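Long-range contact in Lon211 (Mycobacterium tuberculosis, PDB 6VBK), which is the N-terminal, probably substrate-recognising domain of an ATP-dependent Lon protease, which degrades damaged and regulatory proteins: residues 76-88 with 97-109. Sequence-based numbering, arbitrary orientation.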
ATOM      1  N   TYR B  76     -15.895  14.832  -6.095  1.00 90.34           N
ATOM      2  CA  TYR B  76     -15.752  13.369  -6.340  1.00 91.60           C
ATOM      3  C   TYR B  76     -15.832  12.605  -5.010  1.00 92.60           C
ATOM      4  O   TYR B  76     -15.212  13.043  -4.017  1.00104.44           O
ATOM      5  CB  TYR B  76     -14.363  13.074  -6.909  1.00 92.90           C
ATOM      6  CG  TYR B  76     -14.138  13.455  -8.349  1.00 92.53           C
ATOM      7  CD1 TYR B  76     -13.948  14.774  -8.722  1.00 95.09           C
ATOM      8  CD2 TYR B  76     -14.082  12.490  -9.338  1.00 92.04           C
ATOM      9  CE1 TYR B  76     -13.726  15.124 -10.044  1.00100.70           C
ATOM     10  CE2 TYR B  76     -13.860  12.821 -10.664  1.00 92.19           C
ATOM     11  CZ  TYR B  76     -13.680  14.144 -11.019  1.00 99.14           C
ATOM     12  OH  TYR B  76     -13.462  14.477 -12.324  1.00106.67           O
ATOM     13  N   ALA B  77     -16.425  11.405  -5.017  1.00 73.04           N
ATOM     14  CA  ALA B  77     -16.592  10.656  -3.780  1.00 82.27           C
ATOM     15  C   ALA B  77     -15.242  10.162  -3.266  1.00 79.92           C
ATOM     16  O   ALA B  77     -14.283   9.987  -4.021  1.00 81.77           O
ATOM     17  CB  ALA B  77     -17.541   9.475  -3.986  1.00 79.59           C
ATOM     18  N   ASP B  78     -15.175   9.940  -1.951  1.00 92.13           N
ATOM     19  CA  ASP B  78     -13.947   9.449  -1.334  1.00114.67           C
ATOM     20  C   ASP B  78     -13.656   7.994  -1.674  1.00102.05           C
ATOM     21  O   ASP B  78     -12.535   7.531  -1.435  1.00 99.35           O
ATOM     22  CB  ASP B  78     -14.020   9.628   0.184  1.00134.19           C
ATOM     23  CG  ASP B  78     -15.271   9.019   0.785  1.00146.63           C
ATOM     24  OD1 ASP B  78     -16.349   9.641   0.669  1.00150.01           O
ATOM     25  OD2 ASP B  78     -15.183   7.916   1.364  1.00150.37           O
ATOM     26  N   VAL B  79     -14.627   7.269  -2.225  1.00 83.35           N
ATOM     27  CA  VAL B  79     -14.456   5.875  -2.613  1.00 65.74           C
ATOM     28  C   VAL B  79     -14.989   5.702  -4.027  1.00 68.72           C
ATOM     29  O   VAL B  79     -16.091   6.165  -4.341  1.00 73.86           O
ATOM     30  CB  VAL B  79     -15.172   4.917  -1.640  1.00 62.67           C
ATOM     31  CG1 VAL B  79     -15.262   3.518  -2.233  1.00 65.96           C
ATOM     32  CG2 VAL B  79     -14.450   4.881  -0.303  1.00 79.96           C
ATOM     33  N   GLY B  80     -14.199   5.052  -4.881  1.00 65.49           N
ATOM     34  CA  GLY B  80     -14.630   4.665  -6.203  1.00 66.16           C
ATOM     35  C   GLY B  80     -14.763   3.154  -6.304  1.00 71.66           C
ATOM     36  O   GLY B  80     -14.416   2.406  -5.392  1.00 54.78           O
ATOM     37  N   THR B  81     -15.285   2.712  -7.443  1.00 46.48           N
ATOM     38  CA  THR B  81     -15.439   1.293  -7.734  1.00 56.58           C
ATOM     39  C   THR B  81     -14.420   0.894  -8.791  1.00 48.81           C
ATOM     40  O   THR B  81     -14.409   1.459  -9.890  1.00 50.67           O
ATOM     41  CB  THR B  81     -16.855   0.970  -8.211  1.00 56.46           C
ATOM     42  OG1 THR B  81     -17.799   1.334  -7.197  1.00 57.70           O
ATOM     43  CG2 THR B  81     -16.989  -0.516  -8.503  1.00 48.41           C
ATOM     44  N   LEU B  82     -13.561  -0.064  -8.452  1.00 54.78           N
ATOM     45  CA  LEU B  82     -12.658  -0.640  -9.438  1.00 55.58           C
ATOM     46  C   LEU B  82     -13.471  -1.308 -10.537  1.00 57.63           C
ATOM     47  O   LEU B  82     -14.244  -2.234 -10.274  1.00 45.18           O
ATOM     48  CB  LEU B  82     -11.721  -1.647  -8.772  1.00 54.06           C
ATOM     49  CG  LEU B  82     -10.814  -2.463  -9.697  1.00 54.89           C
ATOM     50  CD1 LEU B  82      -9.960  -1.550 -10.561  1.00 54.11           C
ATOM     51  CD2 LEU B  82      -9.938  -3.420  -8.896  1.00 56.11           C
ATOM     52  N   GLY B  83     -13.312  -0.829 -11.761  1.00 46.26           N
ATOM     53  CA  GLY B  83     -14.086  -1.316 -12.893  1.00 40.24           C
ATOM     54  C   GLY B  83     -13.201  -1.987 -13.922  1.00 44.39           C
ATOM     55  O   GLY B  83     -12.102  -1.510 -14.213  1.00 48.34           O
ATOM     56  N   VAL B  84     -13.686  -3.098 -14.468  1.00 39.42           N
ATOM     57  CA  VAL B  84     -13.004  -3.825 -15.534  1.00 41.33           C
ATOM     58  C   VAL B  84     -13.808  -3.638 -16.812  1.00 39.09           C
ATOM     59  O   VAL B  84     -14.986  -4.015 -16.874  1.00 42.67           O
ATOM     60  CB  VAL B  84     -12.843  -5.315 -15.194  1.00 47.91           C
ATOM     61  CG1 VAL B  84     -12.377  -6.086 -16.417  1.00 51.08           C
ATOM     62  CG2 VAL B  84     -11.863  -5.493 -14.046  1.00 47.42           C
ATOM     63  N   ILE B  85     -13.179  -3.045 -17.825  1.00 40.75           N
ATOM     64  CA  ILE B  85     -13.817  -2.874 -19.125  1.00 38.83           C
ATOM     65  C   ILE B  85     -13.934  -4.247 -19.772  1.00 48.42           C
ATOM     66  O   ILE B  85     -12.953  -4.783 -20.299  1.00 47.82           O
ATOM     67  CB  ILE B  85     -13.034  -1.895 -20.017  1.00 46.07           C
ATOM     68  CG1 ILE B  85     -12.909  -0.532 -19.332  1.00 44.65           C
ATOM     69  CG2 ILE B  85     -13.713  -1.748 -21.372  1.00 41.00           C
ATOM     70  CD1 ILE B  85     -14.233   0.170 -19.113  1.00 48.93           C
ATOM     71  N   GLU B  86     -15.133  -4.830 -19.723  1.00 38.63           N
ATOM     72  CA  GLU B  86     -15.315  -6.194 -20.206  1.00 38.36           C
ATOM     73  C   GLU B  86     -15.456  -6.242 -21.721  1.00 51.21           C
ATOM     74  O   GLU B  86     -14.915  -7.146 -22.368  1.00 49.03           O
ATOM     75  CB  GLU B  86     -16.537  -6.827 -19.540  1.00 41.58           C
ATOM     76  CG  GLU B  86     -16.453  -6.919 -18.023  1.00 45.44           C
ATOM     77  CD  GLU B  86     -15.593  -8.077 -17.547  1.00 60.95           C
ATOM     78  OE1 GLU B  86     -15.082  -8.835 -18.397  1.00 63.74           O
ATOM     79  OE2 GLU B  86     -15.434  -8.231 -16.318  1.00 62.18           O
ATOM     80  N   GLN B  87     -16.181  -5.289 -22.303  1.00 48.32           N
ATOM     81  CA  GLN B  87     -16.440  -5.280 -23.733  1.00 45.60           C
ATOM     82  C   GLN B  87     -16.404  -3.852 -24.253  1.00 46.83           C
ATOM     83  O   GLN B  87     -16.666  -2.897 -23.516  1.00 45.54           O
ATOM     84  CB  GLN B  87     -17.796  -5.913 -24.067  1.00 48.19           C
ATOM     85  CG  GLN B  87     -17.872  -7.404 -23.804  1.00 74.99           C
ATOM     86  CD  GLN B  87     -19.231  -7.979 -24.136  1.00 92.17           C
ATOM     87  OE1 GLN B  87     -20.223  -7.253 -24.214  1.00 99.00           O
ATOM     88  NE2 GLN B  87     -19.284  -9.289 -24.341  1.00 99.08           N
ATOM     89  N   GLU B  88     -16.074  -3.719 -25.535  1.00 54.67           N
ATOM     90  CA  GLU B  88     -16.135  -2.444 -26.234  1.00 55.97           C
ATOM     91  C   GLU B  88     -16.755  -2.665 -27.604  1.00 65.13           C
ATOM     92  O   GLU B  88     -16.416  -3.625 -28.301  1.00 62.43           O
ATOM     93  CB  GLU B  88     -14.751  -1.801 -26.381  1.00 61.70           C
ATOM     94  CG  GLU B  88     -14.112  -1.380 -25.068  1.00 65.44           C
ATOM     95  CD  GLU B  88     -12.887  -0.514 -25.273  1.00 78.73           C
ATOM     96  OE1 GLU B  88     -13.025   0.585 -25.849  1.00 79.33           O
ATOM     97  OE2 GLU B  88     -11.785  -0.938 -24.869  1.00 81.58           O
ATOM     98  N   GLY B  97     -19.930   2.478 -27.231  1.00 56.78           N
ATOM     99  CA  GLY B  97     -20.191   2.037 -25.879  1.00 54.69           C
ATOM    100  C   GLY B  97     -19.087   1.157 -25.330  1.00 54.36           C
ATOM    101  O   GLY B  97     -18.188   0.712 -26.047  1.00 50.74           O
ATOM    102  N   ALA B  98     -19.179   0.924 -24.024  1.00 50.22           N
ATOM    103  CA  ALA B  98     -18.312  -0.007 -23.323  1.00 47.73           C
ATOM    104  C   ALA B  98     -19.119  -0.655 -22.210  1.00 47.32           C
ATOM    105  O   ALA B  98     -20.074  -0.067 -21.696  1.00 52.18           O
ATOM    106  CB  ALA B  98     -17.069   0.689 -22.755  1.00 42.79           C
ATOM    107  N   VAL B  99     -18.738  -1.875 -21.852  1.00 43.34           N
ATOM    108  CA  VAL B  99     -19.377  -2.613 -20.770  1.00 42.11           C
ATOM    109  C   VAL B  99     -18.364  -2.746 -19.643  1.00 37.76           C
ATOM    110  O   VAL B  99     -17.266  -3.278 -19.846  1.00 46.42           O
ATOM    111  CB  VAL B  99     -19.879  -3.987 -21.234  1.00 47.91           C
ATOM    112  CG1 VAL B  99     -20.426  -4.774 -20.057  1.00 40.46           C
ATOM    113  CG2 VAL B  99     -20.943  -3.821 -22.305  1.00 42.42           C
ATOM    114  N   VAL B 100     -18.728  -2.256 -18.460  1.00 41.31           N
ATOM    115  CA  VAL B 100     -17.837  -2.252 -17.308  1.00 37.85           C
ATOM    116  C   VAL B 100     -18.464  -3.081 -16.194  1.00 39.65           C
ATOM    117  O   VAL B 100     -19.689  -3.091 -16.020  1.00 43.22           O
ATOM    118  CB  VAL B 100     -17.525  -0.818 -16.826  1.00 42.08           C
ATOM    119  CG1 VAL B 100     -18.768  -0.148 -16.250  1.00 40.43           C
ATOM    120  CG2 VAL B 100     -16.391  -0.825 -15.808  1.00 50.00           C
ATOM    121  N   ARG B 101     -17.617  -3.792 -15.456  1.00 37.93           N
ATOM    122  CA  ARG B 101     -18.030  -4.602 -14.320  1.00 36.44           C
ATOM    123  C   ARG B 101     -17.375  -4.055 -13.061  1.00 40.23           C
ATOM    124  O   ARG B 101     -16.147  -3.940 -12.997  1.00 41.62           O
ATOM    125  CB  ARG B 101     -17.649  -6.072 -14.525  1.00 37.43           C
ATOM    126  CG  ARG B 101     -17.890  -6.961 -13.310  1.00 44.79           C
ATOM    127  CD  ARG B 101     -17.423  -8.385 -13.585  1.00 48.26           C
ATOM    128  NE  ARG B 101     -15.994  -8.441 -13.884  1.00 68.75           N
ATOM    129  CZ  ARG B 101     -15.055  -8.735 -12.991  1.00 81.80           C
ATOM    130  NH1 ARG B 101     -15.393  -9.010 -11.738  1.00 95.47           N
ATOM    131  NH2 ARG B 101     -13.779  -8.760 -13.349  1.00 76.55           N
ATOM    132  N   GLY B 102     -18.194  -3.714 -12.067  1.00 42.04           N
ATOM    133  CA  GLY B 102     -17.669  -3.277 -10.781  1.00 43.74           C
ATOM    134  C   GLY B 102     -17.093  -4.433  -9.982  1.00 52.27           C
ATOM    135  O   GLY B 102     -17.758  -5.453  -9.775  1.00 53.43           O
ATOM    136  N   VAL B 103     -15.860  -4.265  -9.509  1.00 48.26           N
ATOM    137  CA  VAL B 103     -15.110  -5.333  -8.848  1.00 50.21           C
ATOM    138  C   VAL B 103     -15.071  -5.130  -7.333  1.00 64.03           C
ATOM    139  O   VAL B 103     -15.540  -5.979  -6.572  1.00 64.65           O
ATOM    140  CB  VAL B 103     -13.683  -5.453  -9.432  1.00 60.93           C
ATOM    141  CG1 VAL B 103     -12.881  -6.550  -8.722  1.00 63.23           C
ATOM    142  CG2 VAL B 103     -13.730  -5.710 -10.929  1.00 55.49           C
ATOM    143  N   SER B 104     -14.502  -4.013  -6.876  1.00 45.16           N
ATOM    144  CA  SER B 104     -14.296  -3.808  -5.447  1.00 47.75           C
ATOM    145  C   SER B 104     -14.251  -2.318  -5.128  1.00 56.37           C
ATOM    146  O   SER B 104     -14.128  -1.471  -6.015  1.00 57.14           O
ATOM    147  CB  SER B 104     -13.012  -4.502  -4.975  1.00 60.03           C
ATOM    148  OG  SER B 104     -11.886  -4.057  -5.716  1.00 57.42           O
ATOM    149  N   ARG B 105     -14.340  -2.007  -3.836  1.00 49.07           N
ATOM    150  CA  ARG B 105     -14.268  -0.623  -3.391  1.00 52.10           C
ATOM    151  C   ARG B 105     -12.818  -0.184  -3.256  1.00 60.34           C
ATOM    152  O   ARG B 105     -11.960  -0.943  -2.797  1.00 72.42           O
ATOM    153  CB  ARG B 105     -15.000  -0.446  -2.062  1.00 52.40           C
ATOM    154  CG  ARG B 105     -16.505  -0.560  -2.180  1.00 62.46           C
ATOM    155  CD  ARG B 105     -17.187  -0.455  -0.831  1.00 70.67           C
ATOM    156  NE  ARG B 105     -18.613  -0.184  -0.977  1.00 61.21           N
ATOM    157  CZ  ARG B 105     -19.530  -1.114  -1.218  1.00 62.70           C
ATOM    158  NH1 ARG B 105     -19.174  -2.386  -1.342  1.00 69.77           N
ATOM    159  NH2 ARG B 105     -20.806  -0.772  -1.338  1.00 59.30           N
ATOM    160  N   VAL B 106     -12.547   1.051  -3.671  1.00 57.32           N
ATOM    161  CA  VAL B 106     -11.204   1.615  -3.646  1.00 54.81           C
ATOM    162  C   VAL B 106     -11.269   2.958  -2.931  1.00 71.38           C
ATOM    163  O   VAL B 106     -12.022   3.848  -3.347  1.00 71.96           O
ATOM    164  CB  VAL B 106     -10.620   1.781  -5.059  1.00 59.84           C
ATOM    165  CG1 VAL B 106      -9.213   2.344  -4.986  1.00 65.20           C
ATOM    166  CG2 VAL B 106     -10.624   0.452  -5.799  1.00 55.28           C
ATOM    167  N   ARG B 107     -10.492   3.102  -1.859  1.00 61.43           N
ATOM    168  CA  ARG B 107     -10.431   4.359  -1.124  1.00 64.94           C
ATOM    169  C   ARG B 107      -9.533   5.338  -1.872  1.00 77.60           C
ATOM    170  O   ARG B 107      -8.328   5.103  -2.010  1.00 84.18           O
ATOM    171  CB  ARG B 107      -9.917   4.129   0.296  1.00 86.82           C
ATOM    172  CG  ARG B 107      -9.702   5.409   1.087  1.00 91.81           C
ATOM    173  CD  ARG B 107      -9.869   5.176   2.581  1.00101.36           C
ATOM    174  NE  ARG B 107     -11.236   4.780   2.912  1.00109.75           N
ATOM    175  CZ  ARG B 107     -12.232   5.634   3.120  1.00 97.63           C
ATOM    176  NH1 ARG B 107     -12.016   6.940   3.034  1.00107.55           N
ATOM    177  NH2 ARG B 107     -13.444   5.185   3.414  1.00 79.31           N
ATOM    178  N   ILE B 108     -10.119   6.435  -2.348  1.00 70.80           N
ATOM    179  CA  ILE B 108      -9.387   7.387  -3.175  1.00 72.19           C
ATOM    180  C   ILE B 108      -8.435   8.188  -2.299  1.00 78.81           C
ATOM    181  O   ILE B 108      -8.849   8.815  -1.317  1.00 93.50           O
ATOM    182  CB  ILE B 108     -10.351   8.306  -3.934  1.00 67.59           C
ATOM    183  CG1 ILE B 108     -11.169   7.494  -4.938  1.00 75.39           C
ATOM    184  CG2 ILE B 108      -9.587   9.422  -4.632  1.00 72.47           C
ATOM    185  CD1 ILE B 108     -12.119   8.323  -5.758  1.00 80.62           C
ATOM    186  N   GLY B 109      -7.152   8.173  -2.654  1.00 83.65           N
ATOM    187  CA  GLY B 109      -6.151   8.895  -1.898  1.00 93.81           C
ATOM    188  C   GLY B 109      -5.462   9.991  -2.685  1.00 95.72           C
ATOM    189  O   GLY B 109      -6.120  10.839  -3.293  1.00 88.03           O
TER
HETATM  190  O   HOH W   1     -15.537   6.404   3.591  1.00 91.35           O
HETATM  191  O   HOH W   2     -10.980   8.357   0.527  1.00125.37           O
HETATM  192  O   HOH W   3     -13.182  -9.580 -15.943  1.00115.29           O
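CG2 of V100 packs 3.7 Å from CA of G83, and CG2 of T81 lies 3.6 Å from CA of G102. The two glycines form a non-hydrogen-bonded pair between strand 79-88 and segment 97-109 of the antiparallel strand 96-112. These methyls, set against bare glycine backbone, make the tight part of the contact. The T81 methyl is placed by its torsion: OG1 turns beside the backbone N (chi1 -60°) and bonds to the carbonyl of V24, which leaves CG2 to face the glycine. On the same face, the CD1 end of I85 crosses V100, and V30 and L32 of strand 29-33 cover V100 further. The other face carries L82, whose CB meets CG2 of V106 at 3.8 Å, and V84, whose CG2 touches CG2 of V103 at 3.6 Å.

The looser side is polar and watered. R101 bends at chi3 (61°), which brings NE to OE2 of E86 in a salt bridge. The modelled distance from NE to OE2, 2.5 Å, is unusually short and its exact value doubtful. OE2 lies almost in the guanidinium plane, although the carboxylate is turned 51° from that plane. A water also joins OE2 to NH2 of R101. CG2 of V103 lies over one guanidinium face, off-centre toward the rim. At the far end D78 is exposed and poorly ordered. Its OD2 makes a long salt bridge to NH1 of R107, 3.7 Å. CG2 of V79 lies over one face of that guanidinium, again toward the rim.

Two residues, E86 and Q87, stand across from the single V99. E86 N bonds to V99 O, whereas the bond from Q87 N is weak. This makes a classic beta bulge in the hairpin of strands 79-88 and 96-112, within the mixed sheet of the Lon substrate-binding domain.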